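Local coordinates for protein esterase (Capnocytophaga ochracea, PDB 4W9R) that is of unknown function but belongs to the putative esterase family of the alpha/beta-hydrolase clan and may hydrolyse ester bonds, at residues L41-E44 and T45-P49; A93-F96 and E97-A101; E102-P105 and Y106-K110; F127-N130 and Y131-L134. All blocks are in the same frame, centred on the assembly; numbering follows the deposited sequence.

Contact 1 (L41-E44 and T45-P49); sequences LNAE and TLMEP
N42 O gathers donors from T45 and L46 at the start of helix 43-59. T45 N reaches N42 O at 2.9 Å, almost straight at 173° and in the carbonyl plane, while L46 N makes a weak bond to the same atom. The T45 side chain bends back the same way: with chi1 at 52°, OG1 sits between its own backbone N and carbonyl carbon and stands 3.1 Å from N42 O. Its methyl, CG2, lies beside the CG of E44, whose chain runs alongside and then folds at chi2. A valine here has no hydroxyl, and N42 O would probably lose a possible third donor beside the two amides. N42 and L46 point the same way, and CB of N42 rests on CD1 of L46 at 3.6 Å. The N42 amide is turned elsewhere, OD1 accepting from S122 N, just as E44 OE1 is held by E73 N. A43 repeats the spacing one residue on: its CB meets M47 CB at 3.6 Å, and its O takes M47 N at 3.1 Å. The selenomethionine end then leads away towards Y72. On another flank, T45 packs on F60 and L46 on Y56 of the second subunit. The turn opens the helix of a beta-alpha-beta crossover, strand 35-40, helix 43-59 and strand 67-71.

Contact 2 (A93-F96 and E97-A101); sequences ARFF and EFVSA
F95, F98 and V99 form the close-packed side of this stretch of helix. F95 has CG opposite its backbone N (chi1 -179°), and one face of its ring receives V99 CG2 near the rim, 4.2 Å from F95 CE2. The F98 ring comes in obliquely, CD2 lying 4.0 Å from F95 CD1 with the two ring planes at 43°. F95 O sits at the edge of the F98 ring, near its plane, and the same oxygen accepts V99 N at 3.2 Å. Beyond these neighbours F95 also touches V79 and L128, so it is walled by more than one element. With an alanine here the ring is gone, and V99 CG2 and F98 CD2 would probably face a gap in the buried side. The pattern is that of an amphipathic helix, 91-110, laid against the core of an alpha/beta domain; it widens into a pi-type turn at 98-101. The solvent side is carried by R94 and E97. R94 contributes mainly its backbone O, which accepts F98 N at 2.9 Å. E97 N bonds to A93 O at 3.0 Å, and the extended side chain of E97 starts alongside that oxygen, CG 3.4 Å from A93 O, before its carboxylate runs out to a salt bridge with R14. F96 is intermediate, its ring stacked on Y132.

Contact 3 (E102-P105 and Y106-K110); sequences ELVP and YIQGK
V104 and Q108, one helical turn apart, approach at a slant: CG1 of V104 lies 3.7 Å from Q108 OE1. Q108 has CG beside its own backbone N (chi1 -75°), which carries the chain back over the preceding turn. Its CG therefore rides close to V104 O, and OE1 ends 3.5 Å from P105 CA. Both side chains also touch K117. I107 is turned otherwise, its CG1 branch folding back to 3.3 Å from L103 O while the residue reaches V69 and I23 of the sheet. L103 faces the same sheet, on V69 and V71, so these two residues form the inward flank of helix 91-110, a helix packed on the central sheet in the manner of alpha/beta hydrolases. P105 lies within it: lacking an N-H, it breaks the run of bonds and kinks the helix, yet its O still accepts G109 N at 2.9 Å. I107 N donates to L103 O at 3.0 Å, and Q108 N to V104 O. Y106 leaves on another flank, L103 O lying at the edge of its ring; its ring packs edge-to-face with F10, and OH bonds E8. E102 sends its carboxylate to S12 OG and R14 N.

Contact 4 (F127-N130 and Y131-L134); sequences FLAN and YYML
F127 and Y131 make the aromatic contact: the edge of the Y131 ring is directed at the face of F127 in an offset edge-to-face pair, with planes at 84° and centroids 5.5 Å apart. Y131 CE1 and OH both come to 3.6 Å from F127 CE2. With CG opposite its backbone N (chi1 -178°), F127 presents its ring face to Y131, which has CG beside its own N. Both rings belong to a larger cluster, F127 meeting F192 and Y131 meeting F159, each edge-to-face. Among contacts of ring with backbone, A129 O lies at the edge of the Y132 ring, and L128 O and F127 O at that of Y131. The backbone bonds are of three-residue span: Y131 N to L128 O at 3.2 Å, M133 N to N130 O at 3.1 Å, and a weak one from Y132 N to A129 O. The buried polar ends find partners elsewhere, Y131 OH on G86 O and N130 OD1 on Y173 OH. Helix 123-128 is followed by a 3-10 segment at 131-133; coming after strand 116-122, this helix probably corresponds to the one after the nucleophile elbow in alpha/beta hydrolases, though no catalytic residue is established here.

Overall arrangement
Each of the four contacts is local, so none closes a long loop and none nests in or crosses another; they follow in series along the chain. Contact 1 starts the helix after strand 35-40. Contacts 2 and 3 then share helix 91-110, whose turns run on from one to the next through probable bonds from L103 N to F98 O and from V104 N to V99 O. Contact 4 lies at the end of helix 123-128, after strand 116-122. Contact 2 is the meeting place: V99 and F95 pack on L41 of contact 1, and Y132 OH of contact 4 bonds F96 O. Contacts 3 and 4 do not touch, their centres about 19 Å apart.

Contact 1 (L41-E44 and T45-P49)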
loop_
_atom_site.group_PDB
_atom_site.type_symbol
_atom_site.label_atom_id
_atom_site.label_comp_id
_atom_site.label_asym_id
_atom_site.label_seq_id
_atom_site.Cartn_x
_atom_site.Cartn_y
_atom_site.Cartn_z
ATOM N N LEU B 41 11.908 3.014 11.024
ATOM C CA LEU B 41 12.600 2.231 12.048
ATOM C C LEU B 41 12.470 0.721 11.843
ATOM O O LEU B 41 13.314 -0.061 12.284
ATOM C CB LEU B 41 12.067 2.607 13.429
ATOM C CG LEU B 41 12.037 4.106 13.723
ATOM C CD1 LEU B 41 11.505 4.367 15.123
ATOM C CD2 LEU B 41 13.421 4.709 13.549
ATOM N N ASN B 42 11.385 0.332 11.189
ATOM C CA ASN B 42 10.995 -1.060 10.977
ATOM C C ASN B 42 11.470 -1.650 9.649
ATOM O O ASN B 42 11.025 -2.723 9.247
ATOM C CB ASN B 42 9.486 -1.201 11.123
ATOM C CG ASN B 42 9.051 -1.142 12.574
ATOM O OD1 ASN B 42 8.395 -0.193 13.001
ATOM N ND2 ASN B 42 9.436 -2.151 13.346
ATOM N N ALA B 43 12.348 -0.923 8.966
ATOM C CA ALA B 43 12.564 -1.010 7.521
ATOM C C ALA B 43 12.721 -2.410 6.921
ATOM O O ALA B 43 12.454 -2.589 5.736
ATOM C CB ALA B 43 13.788 -0.181 7.159
ATOM N N GLU B 44 13.163 -3.395 7.697
ATOM C CA GLU B 44 13.240 -4.764 7.175
ATOM C C GLU B 44 11.898 -5.209 6.569
ATOM O O GLU B 44 11.862 -6.029 5.653
ATOM C CB GLU B 44 13.682 -5.745 8.267
ATOM C CG GLU B 44 12.685 -5.948 9.403
ATOM C CD GLU B 44 12.764 -4.865 10.464
ATOM O OE1 GLU B 44 13.625 -3.968 10.341
ATOM O OE2 GLU B 44 11.963 -4.912 11.420
ATOM N N THR B 45 10.806 -4.646 7.076
ATOM C CA THR B 45 9.470 -4.873 6.528
ATOM C C THR B 45 8.932 -3.625 5.821
ATOM O O THR B 45 8.626 -3.662 4.630
ATOM C CB THR B 45 8.473 -5.316 7.617
ATOM O OG1 THR B 45 8.519 -4.402 8.719
ATOM C CG2 THR B 45 8.816 -6.711 8.112
ATOM N N LEU B 46 8.784 -2.537 6.574
ATOM C CA LEU B 46 8.115 -1.324 6.099
ATOM C C LEU B 46 8.817 -0.505 5.003
ATOM O O LEU B 46 8.163 0.295 4.334
ATOM C CB LEU B 46 7.856 -0.397 7.289
ATOM C CG LEU B 46 6.865 -0.901 8.338
ATOM C CD1 LEU B 46 6.648 0.148 9.417
ATOM C CD2 LEU B 46 5.547 -1.280 7.682
HETATM N N MSE B 47 10.124 -0.686 4.815
HETATM C CA MSE B 47 10.888 0.181 3.907
HETATM C C MSE B 47 10.359 0.201 2.476
HETATM O O MSE B 47 10.039 1.263 1.945
HETATM C CB MSE B 47 12.360 -0.233 3.876
HETATM C CG MSE B 47 13.245 0.640 2.993
HETATM SE SE MSE B 47 13.528 2.429 3.717
HETATM C CE MSE B 47 14.780 3.119 2.390
ATOM N N GLU B 48 10.273 -0.970 1.855
ATOM C CA GLU B 48 9.854 -1.056 0.459
ATOM C C GLU B 48 8.413 -0.580 0.217
ATOM O O GLU B 48 8.157 0.092 -0.784
ATOM C CB GLU B 48 10.032 -2.485 -0.062
ATOM C CG GLU B 48 11.482 -2.927 -0.153
ATOM C CD GLU B 48 11.639 -4.263 -0.849
ATOM O OE1 GLU B 48 10.660 -4.726 -1.469
ATOM O OE2 GLU B 48 12.740 -4.849 -0.776
ATOM N N PRO B 49 7.465 -0.928 1.110
ATOM C CA PRO B 49 6.137 -0.332 0.920
ATOM C C PRO B 49 6.134 1.194 1.022
ATOM O O PRO B 49 5.431 1.843 0.250
ATOM C CB PRO B 49 5.312 -0.953 2.050
ATOM C CG PRO B 49 5.959 -2.262 2.291
ATOM C CD PRO B 49 7.429 -2.009 2.114
HETATM O O HOH W 1 11.377 -3.571 3.176
#

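Contact 2 (A93-F96 and E97-A101)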
loop_
_atom_site.group_PDB
_atom_site.type_symbol
_atom_site.label_atom_id
_atom_site.label_comp_id
_atom_site.label_asym_id
_atom_site.label_seq_id
_atom_site.Cartn_x
_atom_site.Cartn_y
_atom_site.Cartn_z
ATOM N N ALA B 93 16.598 4.003 25.198
ATOM C CA ALA B 93 16.971 5.412 25.221
ATOM C C ALA B 93 18.114 5.679 24.250
ATOM O O ALA B 93 18.149 6.716 23.587
ATOM C CB ALA B 93 17.357 5.840 26.624
ATOM N N ARG B 94 19.049 4.737 24.172
ATOM C CA ARG B 94 20.186 4.863 23.273
ATOM C C ARG B 94 19.728 4.848 21.818
ATOM O O ARG B 94 20.187 5.652 21.007
ATOM C CB ARG B 94 21.201 3.747 23.528
ATOM C CG ARG B 94 21.913 3.856 24.873
ATOM C CD ARG B 94 22.807 2.653 25.139
ATOM N NE ARG B 94 22.599 2.122 26.483
ATOM C CZ ARG B 94 22.568 0.826 26.781
ATOM N NH1 ARG B 94 22.736 -0.081 25.828
ATOM N NH2 ARG B 94 22.366 0.436 28.032
ATOM N N PHE B 95 18.816 3.937 21.493
ATOM C CA PHE B 95 18.274 3.862 20.141
ATOM C C PHE B 95 17.452 5.105 19.829
ATOM O O PHE B 95 17.541 5.663 18.734
ATOM C CB PHE B 95 17.419 2.606 19.966
ATOM C CG PHE B 95 16.853 2.450 18.583
ATOM C CD1 PHE B 95 17.608 1.882 17.571
ATOM C CD2 PHE B 95 15.564 2.873 18.295
ATOM C CE1 PHE B 95 17.089 1.738 16.298
ATOM C CE2 PHE B 95 15.041 2.732 17.023
ATOM C CZ PHE B 95 15.805 2.164 16.024
ATOM N N PHE B 96 16.650 5.527 20.803
ATOM C CA PHE B 96 15.811 6.712 20.671
ATOM C C PHE B 96 16.631 7.938 20.276
ATOM O O PHE B 96 16.265 8.664 19.352
ATOM C CB PHE B 96 15.065 6.972 21.981
ATOM C CG PHE B 96 14.109 8.127 21.922
ATOM C CD1 PHE B 96 12.887 7.999 21.284
ATOM C CD2 PHE B 96 14.424 9.334 22.522
ATOM C CE1 PHE B 96 12.002 9.059 21.236
ATOM C CE2 PHE B 96 13.543 10.396 22.476
ATOM C CZ PHE B 96 12.331 10.258 21.831
ATOM N N GLU B 97 17.743 8.153 20.975
ATOM C CA GLU B 97 18.604 9.302 20.714
ATOM C C GLU B 97 19.497 9.090 19.493
ATOM O O GLU B 97 19.918 10.053 18.852
ATOM C CB GLU B 97 19.460 9.619 21.942
ATOM C CG GLU B 97 18.656 10.021 23.171
ATOM C CD GLU B 97 19.534 10.473 24.324
ATOM O OE1 GLU B 97 20.681 10.897 24.072
ATOM O OE2 GLU B 97 19.076 10.402 25.484
ATOM N N PHE B 98 19.786 7.830 19.177
ATOM C CA PHE B 98 20.559 7.500 17.982
ATOM C C PHE B 98 19.889 8.053 16.729
ATOM O O PHE B 98 20.555 8.581 15.840
ATOM C CB PHE B 98 20.742 5.985 17.860
ATOM C CG PHE B 98 20.838 5.496 16.439
ATOM C CD1 PHE B 98 21.983 5.715 15.691
ATOM C CD2 PHE B 98 19.783 4.809 15.857
ATOM C CE1 PHE B 98 22.072 5.268 14.385
ATOM C CE2 PHE B 98 19.866 4.357 14.551
ATOM C CZ PHE B 98 21.013 4.586 13.814
ATOM N N VAL B 99 18.567 7.931 16.666
ATOM C CA VAL B 99 17.806 8.459 15.541
ATOM C C VAL B 99 17.864 9.984 15.514
ATOM O O VAL B 99 18.176 10.585 14.488
ATOM C CB VAL B 99 16.333 8.008 15.596
ATOM C CG1 VAL B 99 15.555 8.585 14.423
ATOM C CG2 VAL B 99 16.240 6.489 15.608
ATOM N N SER B 100 17.565 10.600 16.655
ATOM C CA SER B 100 17.532 12.056 16.771
ATOM C C SER B 100 18.893 12.725 16.616
ATOM O O SER B 100 19.064 13.615 15.785
ATOM C CB SER B 100 16.942 12.463 18.124
ATOM O OG SER B 100 15.558 12.187 18.189
ATOM N N ALA B 101 19.852 12.305 17.434
ATOM C CA ALA B 101 21.116 13.024 17.560
ATOM C C ALA B 101 22.206 12.569 16.592
ATOM O O ALA B 101 23.227 13.243 16.450
ATOM C CB ALA B 101 21.623 12.913 18.992
#

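Contact 3 (E102-P105 and Y106-K110)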
loop_
_atom_site.group_PDB
_atom_site.type_symbol
_atom_site.label_atom_id
_atom_site.label_comp_id
_atom_site.label_asym_id
_atom_site.label_seq_id
_atom_site.Cartn_x
_atom_site.Cartn_y
_atom_site.Cartn_z
ATOM N N GLU B 102 21.998 11.443 15.920
ATOM C CA GLU B 102 23.044 10.885 15.066
ATOM C C GLU B 102 22.589 10.684 13.625
ATOM O O GLU B 102 23.115 11.317 12.708
ATOM C CB GLU B 102 23.548 9.559 15.638
ATOM C CG GLU B 102 24.123 9.665 17.040
ATOM C CD GLU B 102 24.663 8.343 17.549
ATOM O OE1 GLU B 102 24.560 7.337 16.818
ATOM O OE2 GLU B 102 25.193 8.310 18.679
ATOM N N LEU B 103 21.620 9.792 13.433
ATOM C CA LEU B 103 21.161 9.419 12.097
ATOM C C LEU B 103 20.641 10.606 11.292
ATOM O O LEU B 103 21.112 10.864 10.185
ATOM C CB LEU B 103 20.071 8.350 12.192
ATOM C CG LEU B 103 19.560 7.819 10.853
ATOM C CD1 LEU B 103 20.701 7.214 10.047
ATOM C CD2 LEU B 103 18.456 6.803 11.067
ATOM N N VAL B 104 19.671 11.324 11.852
ATOM C CA VAL B 104 19.068 12.459 11.158
ATOM C C VAL B 104 20.071 13.585 10.841
ATOM O O VAL B 104 20.094 14.073 9.709
ATOM C CB VAL B 104 17.875 13.033 11.960
ATOM C CG1 VAL B 104 17.409 14.353 11.365
ATOM C CG2 VAL B 104 16.732 12.029 11.996
ATOM N N PRO B 105 20.907 13.999 11.817
ATOM C CA PRO B 105 21.894 15.025 11.448
ATOM C C PRO B 105 22.883 14.544 10.389
ATOM O O PRO B 105 23.357 15.349 9.585
ATOM C CB PRO B 105 22.616 15.312 12.770
ATOM C CG PRO B 105 21.642 14.921 13.821
ATOM C CD PRO B 105 20.943 13.719 13.264
ATOM N N TYR B 106 23.186 13.249 10.390
ATOM C CA TYR B 106 24.061 12.666 9.379
ATOM C C TYR B 106 23.462 12.816 7.988
ATOM O O TYR B 106 24.156 13.174 7.037
ATOM C CB TYR B 106 24.326 11.193 9.681
ATOM C CG TYR B 106 24.934 10.421 8.531
ATOM C CD1 TYR B 106 26.277 10.558 8.208
ATOM C CD2 TYR B 106 24.164 9.546 7.773
ATOM C CE1 TYR B 106 26.837 9.850 7.158
ATOM C CE2 TYR B 106 24.715 8.833 6.723
ATOM C CZ TYR B 106 26.050 8.989 6.421
ATOM O OH TYR B 106 26.599 8.281 5.376
ATOM N N ILE B 107 22.168 12.534 7.878
ATOM C CA ILE B 107 21.462 12.678 6.612
ATOM C C ILE B 107 21.374 14.150 6.216
ATOM O O ILE B 107 21.523 14.496 5.045
ATOM C CB ILE B 107 20.047 12.070 6.684
ATOM C CG1 ILE B 107 20.128 10.590 7.054
ATOM C CG2 ILE B 107 19.323 12.232 5.359
ATOM C CD1 ILE B 107 20.924 9.765 6.068
ATOM N N GLN B 108 21.146 15.014 7.202
ATOM C CA GLN B 108 21.055 16.449 6.955
ATOM C C GLN B 108 22.378 17.018 6.455
ATOM O O GLN B 108 22.402 18.008 5.727
ATOM C CB GLN B 108 20.621 17.186 8.222
ATOM C CG GLN B 108 19.151 17.025 8.561
ATOM C CD GLN B 108 18.796 17.649 9.893
ATOM O OE1 GLN B 108 19.478 17.432 10.895
ATOM N NE2 GLN B 108 17.726 18.435 9.912
ATOM N N GLY B 109 23.478 16.390 6.857
ATOM C CA GLY B 109 24.790 16.809 6.406
ATOM C C GLY B 109 25.103 16.314 5.007
ATOM O O GLY B 109 25.754 17.007 4.227
ATOM N N LYS B 110 24.643 15.107 4.696
ATOM C CA LYS B 110 24.918 14.482 3.406
ATOM C C LYS B 110 23.976 14.954 2.296
ATOM O O LYS B 110 24.302 14.853 1.114
ATOM C CB LYS B 110 24.834 12.959 3.538
ATOM C CG LYS B 110 25.953 12.202 2.840
ATOM C CD LYS B 110 25.832 10.702 3.075
ATOM C CE LYS B 110 27.034 9.954 2.522
ATOM N NZ LYS B 110 27.209 10.179 1.060
#

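Contact 4 (F127-N130 and Y131-L134)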
loop_
_atom_site.group_PDB
_atom_site.type_symbol
_atom_site.label_atom_id
_atom_site.label_comp_id
_atom_site.label_asym_id
_atom_site.label_seq_id
_atom_site.Cartn_x
_atom_site.Cartn_y
_atom_site.Cartn_z
ATOM N N PHE B 127 5.236 2.609 19.032
ATOM C CA PHE B 127 4.930 3.291 20.283
ATOM C C PHE B 127 6.106 4.150 20.729
ATOM O O PHE B 127 5.918 5.221 21.304
ATOM C CB PHE B 127 4.564 2.287 21.376
ATOM C CG PHE B 127 4.196 2.927 22.683
ATOM C CD1 PHE B 127 3.020 3.649 22.806
ATOM C CD2 PHE B 127 5.026 2.815 23.785
ATOM C CE1 PHE B 127 2.678 4.244 24.005
ATOM C CE2 PHE B 127 4.689 3.408 24.988
ATOM C CZ PHE B 127 3.513 4.124 25.098
ATOM N N LEU B 128 7.316 3.668 20.465
ATOM C CA LEU B 128 8.533 4.405 20.786
ATOM C C LEU B 128 8.575 5.745 20.057
ATOM O O LEU B 128 9.055 6.743 20.595
ATOM C CB LEU B 128 9.769 3.576 20.430
ATOM C CG LEU B 128 11.127 4.273 20.546
ATOM C CD1 LEU B 128 11.427 4.616 21.993
ATOM C CD2 LEU B 128 12.232 3.412 19.955
ATOM N N ALA B 129 8.056 5.759 18.833
ATOM C CA ALA B 129 8.081 6.951 17.995
ATOM C C ALA B 129 7.243 8.085 18.583
ATOM O O ALA B 129 7.476 9.255 18.279
ATOM C CB ALA B 129 7.600 6.615 16.592
ATOM N N ASN B 130 6.269 7.737 19.419
ATOM C CA ASN B 130 5.419 8.737 20.057
ATOM C C ASN B 130 6.212 9.702 20.927
ATOM O O ASN B 130 5.859 10.874 21.056
ATOM C CB ASN B 130 4.340 8.064 20.908
ATOM C CG ASN B 130 3.329 7.303 20.080
ATOM O OD1 ASN B 130 3.049 7.662 18.936
ATOM N ND2 ASN B 130 2.768 6.246 20.657
ATOM N N TYR B 131 7.295 9.203 21.514
ATOM C CA TYR B 131 8.046 9.956 22.511
ATOM C C TYR B 131 8.854 11.110 21.923
ATOM O O TYR B 131 9.432 11.906 22.662
ATOM C CB TYR B 131 8.957 9.011 23.293
ATOM C CG TYR B 131 8.196 8.194 24.312
ATOM C CD1 TYR B 131 7.511 7.046 23.938
ATOM C CD2 TYR B 131 8.144 8.585 25.643
ATOM C CE1 TYR B 131 6.806 6.302 24.865
ATOM C CE2 TYR B 131 7.443 7.847 26.576
ATOM C CZ TYR B 131 6.775 6.707 26.183
ATOM O OH TYR B 131 6.075 5.974 27.111
ATOM N N TYR B 132 8.892 11.206 20.598
ATOM C CA TYR B 132 9.534 12.343 19.951
ATOM C C TYR B 132 8.701 13.615 20.127
ATOM O O TYR B 132 9.194 14.723 19.918
ATOM C CB TYR B 132 9.777 12.052 18.469
ATOM C CG TYR B 132 10.852 11.014 18.247
ATOM C CD1 TYR B 132 12.183 11.306 18.507
ATOM C CD2 TYR B 132 10.539 9.742 17.788
ATOM C CE1 TYR B 132 13.173 10.363 18.315
ATOM C CE2 TYR B 132 11.525 8.791 17.591
ATOM C CZ TYR B 132 12.841 9.110 17.857
ATOM O OH TYR B 132 13.833 8.176 17.669
HETATM N N MSE B 133 7.442 13.444 20.521
HETATM C CA MSE B 133 6.569 14.567 20.856
HETATM C C MSE B 133 7.003 15.262 22.143
HETATM O O MSE B 133 6.694 16.433 22.364
HETATM C CB MSE B 133 5.121 14.096 21.007
HETATM C CG MSE B 133 4.375 13.892 19.706
HETATM SE SE MSE B 133 2.657 13.022 20.022
HETATM C CE MSE B 133 2.098 14.041 21.578
ATOM N N LEU B 134 7.709 14.528 22.997
ATOM C CA LEU B 134 8.076 15.026 24.318
ATOM C C LEU B 134 9.427 15.738 24.319
ATOM O O LEU B 134 9.914 16.150 25.372
ATOM C CB LEU B 134 8.089 13.876 25.328
ATOM C CG LEU B 134 6.828 13.006 25.358
ATOM C CD1 LEU B 134 6.935 11.931 26.427
ATOM C CD2 LEU B 134 5.584 13.854 25.567
#